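Local coordinates for protein thioredoxin reductase (Clostridium acetobutylicum ATCC 824, PDB 6GNA) that probably reduces thioredoxin with electrons from ferredoxin rather than a pyridine nucleotide, passing them through bound FAD and a redox-active disulfide, at residues Leu64-Lys67 against Phe68-Ile72; Val170-Val173 against Pro174-Asp178. All blocks are in the same frame, centred on the assembly; numbering follows the deposited sequence.

Contact 1: Leu64-Lys67 against Phe68-Ile72; sequences LQEK and FKEHI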
# COMPACT_ATOMS: atom_id res chain seq x y z
N LEU A 64 -0.26 5.55 18.60
CA LEU A 64 0.36 5.32 17.30
C LEU A 64 0.96 6.61 16.77
O LEU A 64 2.06 6.61 16.22
CB LEU A 64 -0.69 4.77 16.34
CG LEU A 64 -0.22 4.35 14.94
CD1 LEU A 64 0.82 3.25 15.04
CD2 LEU A 64 -1.40 3.87 14.15
N GLN A 65 0.27 7.73 17.00
CA GLN A 65 0.82 9.02 16.64
C GLN A 65 2.19 9.22 17.29
O GLN A 65 3.12 9.72 16.64
CB GLN A 65 -0.15 10.12 17.07
CG GLN A 65 0.27 11.56 16.71
CD GLN A 65 -0.31 12.62 17.65
OE1 GLN A 65 -0.97 12.30 18.64
NE2 GLN A 65 -0.06 13.88 17.34
N GLU A 66 2.34 8.85 18.56
CA GLU A 66 3.62 9.05 19.23
C GLU A 66 4.69 8.12 18.65
O GLU A 66 5.84 8.53 18.50
CB GLU A 66 3.46 8.82 20.73
CG GLU A 66 4.76 8.93 21.54
CD GLU A 66 5.46 10.27 21.45
OE1 GLU A 66 4.80 11.29 21.15
OE2 GLU A 66 6.69 10.30 21.71
N LYS A 67 4.32 6.89 18.32
CA LYS A 67 5.28 6.01 17.67
C LYS A 67 5.76 6.61 16.36
O LYS A 67 6.95 6.53 16.01
CB LYS A 67 4.66 4.63 17.41
CG LYS A 67 4.12 3.91 18.67
CD LYS A 67 5.17 3.09 19.33
CE LYS A 67 4.58 2.17 20.38
NZ LYS A 67 5.63 1.85 21.36
N PHE A 68 4.84 7.24 15.60
CA PHE A 68 5.23 7.84 14.33
C PHE A 68 6.13 9.05 14.56
O PHE A 68 7.10 9.27 13.83
CB PHE A 68 3.98 8.24 13.54
CG PHE A 68 3.16 7.09 12.96
CD1 PHE A 68 3.56 5.77 13.05
CD2 PHE A 68 1.98 7.37 12.25
CE1 PHE A 68 2.79 4.74 12.49
CE2 PHE A 68 1.22 6.36 11.70
CZ PHE A 68 1.62 5.04 11.82
N LYS A 69 5.80 9.85 15.57
CA LYS A 69 6.63 11.01 15.90
C LYS A 69 8.04 10.58 16.29
O LYS A 69 9.02 11.20 15.88
CB LYS A 69 5.96 11.80 17.03
CG LYS A 69 6.68 13.07 17.40
CD LYS A 69 6.97 13.95 16.20
CE LYS A 69 7.29 15.37 16.62
NZ LYS A 69 8.28 15.43 17.74
N GLU A 70 8.16 9.54 17.10
CA GLU A 70 9.50 9.12 17.52
C GLU A 70 10.29 8.57 16.34
O GLU A 70 11.50 8.80 16.25
CB GLU A 70 9.38 8.12 18.66
CG GLU A 70 8.81 8.79 19.89
CD GLU A 70 8.87 7.94 21.13
OE1 GLU A 70 9.69 6.99 21.18
OE2 GLU A 70 8.10 8.22 22.07
N HIS A 71 9.60 7.92 15.39
CA HIS A 71 10.28 7.42 14.20
C HIS A 71 10.90 8.57 13.42
O HIS A 71 12.09 8.54 13.09
CB HIS A 71 9.26 6.68 13.34
CG HIS A 71 9.87 5.72 12.36
ND1 HIS A 71 10.98 6.01 11.60
CD2 HIS A 71 9.48 4.48 12.01
CE1 HIS A 71 11.26 4.97 10.84
NE2 HIS A 71 10.37 4.03 11.07
N ILE A 72 10.11 9.60 13.09
CA ILE A 72 10.66 10.67 12.26
C ILE A 72 11.74 11.43 13.02
O ILE A 72 12.75 11.83 12.44
CB ILE A 72 9.57 11.58 11.66
CG1 ILE A 72 8.75 12.30 12.73
CG2 ILE A 72 8.67 10.77 10.74
CD1 ILE A 72 7.82 13.37 12.14
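Four successive alpha-helical i to i+4 hydrogen bonds join 64-67 to 68-72: F68 N to L64 O (2.9 Å), K69 N to Q65 O, E70 N to E66 O, and H71 N to K67 O. On the buried flank L64 lies over one face of the F68 ring in a CH-pi contact: L64 CG stands 4.0 Å from the ring centroid, displaced toward the rim, and L64 CD1 comes within 3.6 Å of F68 CE1. The leucine reaches the ring because its CG is anti to the backbone N (chi1 -175°), while L64 O sits over a face of the same ring near CG and CD1. Helix 61-74 belongs to the FAD domain of this two-domain, thioredoxin-reductase-like flavoprotein; L19 of the neighbouring helix 16-25 and L44 of helix 42-46 pack on F68, and the side chain of L64 is about 7 Å from FAD. Further along this buried side, the H71 ring meets Y57 of the second subunit edge-to-face. The solvent side carries an acidic pair. E66 bends at chi2 (60°) and E70 extends beyond CG, which brings E66 OE2 to 2.5 Å from E70 OE2 with the carboxylate planes 71° apart. Two carboxylate oxygens this close suggest that one of the acids probably holds a proton. K69, one turn on from Q65, carries its ammonium group away from this pair to a salt bridge with D73.

Contact 2: Val170-Val173 against Pro174-Asp178; sequences VYYV and PRYKD
Y176 OH is held by two partners: it receives a hydrogen bond of 2.7 Å from Y172 OH and is also bonded to E157 OE2 on helix 155-163. The tyrosine pair spans the exit of strand 169-174 from the parallel sheet of the second nucleotide-binding-like domain, a Rossmann-type layer in which helix 155-163 connects strands 146-151 and 169-174 as a beta-alpha-beta crossover. Y172 sends its ring out with CG anti to the backbone N (chi1 -171°), against A156, E157 and A160 of that helix. Y176 instead has CG between its backbone N and carbonyl carbon (chi1 54°), which turns the ring back toward the end of the strand. The two side chains cross at about a right angle and meet through their hydroxyl ends: Y172 OH lies in the plane of the Y176 ring, at its edge, 3.5 Å from Y176 CE1, and Y176 OH in turn sits at the edge of the Y172 ring. The acidic E157 beside this hydroxyl pair may help to polarise it. P174, between the tyrosines in sequence, touches Y172 through its CB, 4.0 Å from Y172 CE2, and Y180 packs on the proline. V173 CB is 4.3 Å from P174 CD. R175 CD approaches V173 O to 3.9 Å. The guanidinium group of R175 also curls back to the chain just before it, R175 NH1 making a weak hydrogen bond of 3.4 Å to P174 O, at an N-H...O angle of 164°.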
# COMPACT_ATOMS: atom_id res chain seq x y z
N VAL A 170 -14.31 42.25 7.72
CA VAL A 170 -14.00 40.82 7.73
C VAL A 170 -14.91 40.13 8.74
O VAL A 170 -14.95 40.50 9.92
CB VAL A 170 -12.53 40.53 8.09
CG1 VAL A 170 -12.25 39.01 8.10
CG2 VAL A 170 -11.58 41.26 7.14
N TYR A 171 -15.64 39.11 8.29
CA TYR A 171 -16.39 38.22 9.16
C TYR A 171 -15.67 36.88 9.21
O TYR A 171 -15.18 36.39 8.19
CB TYR A 171 -17.79 37.96 8.60
CG TYR A 171 -18.66 39.18 8.45
CD1 TYR A 171 -19.28 39.75 9.54
CD2 TYR A 171 -18.88 39.74 7.20
CE1 TYR A 171 -20.09 40.86 9.41
CE2 TYR A 171 -19.69 40.85 7.05
CZ TYR A 171 -20.29 41.40 8.16
OH TYR A 171 -21.11 42.51 8.01
N TYR A 172 -15.64 36.28 10.40
CA TYR A 172 -15.08 34.94 10.59
C TYR A 172 -16.15 34.01 11.13
O TYR A 172 -16.71 34.26 12.21
CB TYR A 172 -13.87 34.97 11.52
CG TYR A 172 -13.12 33.65 11.58
CD1 TYR A 172 -12.27 33.27 10.55
CD2 TYR A 172 -13.23 32.79 12.67
CE1 TYR A 172 -11.58 32.10 10.59
CE2 TYR A 172 -12.54 31.60 12.71
CZ TYR A 172 -11.72 31.27 11.66
OH TYR A 172 -11.00 30.10 11.65
N VAL A 173 -16.43 32.95 10.39
CA VAL A 173 -17.43 31.95 10.75
C VAL A 173 -16.68 30.68 11.15
O VAL A 173 -16.24 29.92 10.27
CB VAL A 173 -18.38 31.66 9.58
CG1 VAL A 173 -19.46 30.69 9.99
CG2 VAL A 173 -19.03 32.95 9.08
N PRO A 174 -16.50 30.40 12.43
CA PRO A 174 -15.73 29.22 12.83
C PRO A 174 -16.53 27.94 12.64
O PRO A 174 -17.73 27.88 12.91
CB PRO A 174 -15.46 29.48 14.32
CG PRO A 174 -16.62 30.31 14.76
CD PRO A 174 -16.97 31.18 13.59
N ARG A 175 -15.83 26.89 12.21
CA ARG A 175 -16.42 25.56 12.06
C ARG A 175 -15.77 24.55 12.99
O ARG A 175 -15.74 23.35 12.70
CB ARG A 175 -16.34 25.09 10.62
CG ARG A 175 -16.79 26.13 9.61
CD ARG A 175 -18.22 26.58 9.86
NE ARG A 175 -19.18 25.49 9.72
CZ ARG A 175 -20.02 25.09 10.67
NH1 ARG A 175 -20.07 25.69 11.85
NH2 ARG A 175 -20.84 24.07 10.42
N TYR A 176 -15.23 25.03 14.10
CA TYR A 176 -14.63 24.22 15.14
C TYR A 176 -14.77 25.00 16.44
O TYR A 176 -14.97 26.22 16.42
CB TYR A 176 -13.14 23.95 14.87
CG TYR A 176 -12.38 25.23 14.64
CD1 TYR A 176 -12.36 25.82 13.40
CD2 TYR A 176 -11.73 25.88 15.69
CE1 TYR A 176 -11.70 27.00 13.18
CE2 TYR A 176 -11.06 27.07 15.48
CZ TYR A 176 -11.05 27.63 14.22
OH TYR A 176 -10.41 28.81 13.97
N LYS A 177 -14.67 24.28 17.55
CA LYS A 177 -14.80 24.85 18.89
C LYS A 177 -13.41 25.14 19.45
O LYS A 177 -12.60 24.22 19.61
CB LYS A 177 -15.49 23.86 19.83
CG LYS A 177 -16.77 23.25 19.30
CD LYS A 177 -17.94 24.16 19.51
CE LYS A 177 -19.24 23.41 19.36
NZ LYS A 177 -20.37 24.29 19.66
N ASP A 178 -13.16 26.40 19.76
CA ASP A 178 -11.90 26.83 20.36
C ASP A 178 -12.08 28.28 20.77
O ASP A 178 -13.08 28.92 20.43
CB ASP A 178 -10.77 26.70 19.34
CG ASP A 178 -9.39 26.70 19.95
OD1 ASP A 178 -9.26 26.70 21.19
OD2 ASP A 178 -8.41 26.69 19.17

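In the fold
From the N terminus the chain builds the first part of the FAD domain and reaches contact 1 on helix 61-74, which lies at the subunit interface. It then runs through strands 84-89, 94-98 and 102-105 and back into the parallel sheet at 108-110 before entering the second domain, which carries the C134-C137 disulfide. Contact 2 lies there at the end of strand 169-174, leading into the loop before strand 186-188; the chain later returns to the FAD domain with strand 253-255 and helix 266-286. Each contact joins neighbouring residues, so neither closes a long loop; they follow in series, neither nesting nor crossing. Their nearest atoms are about 15 Å apart.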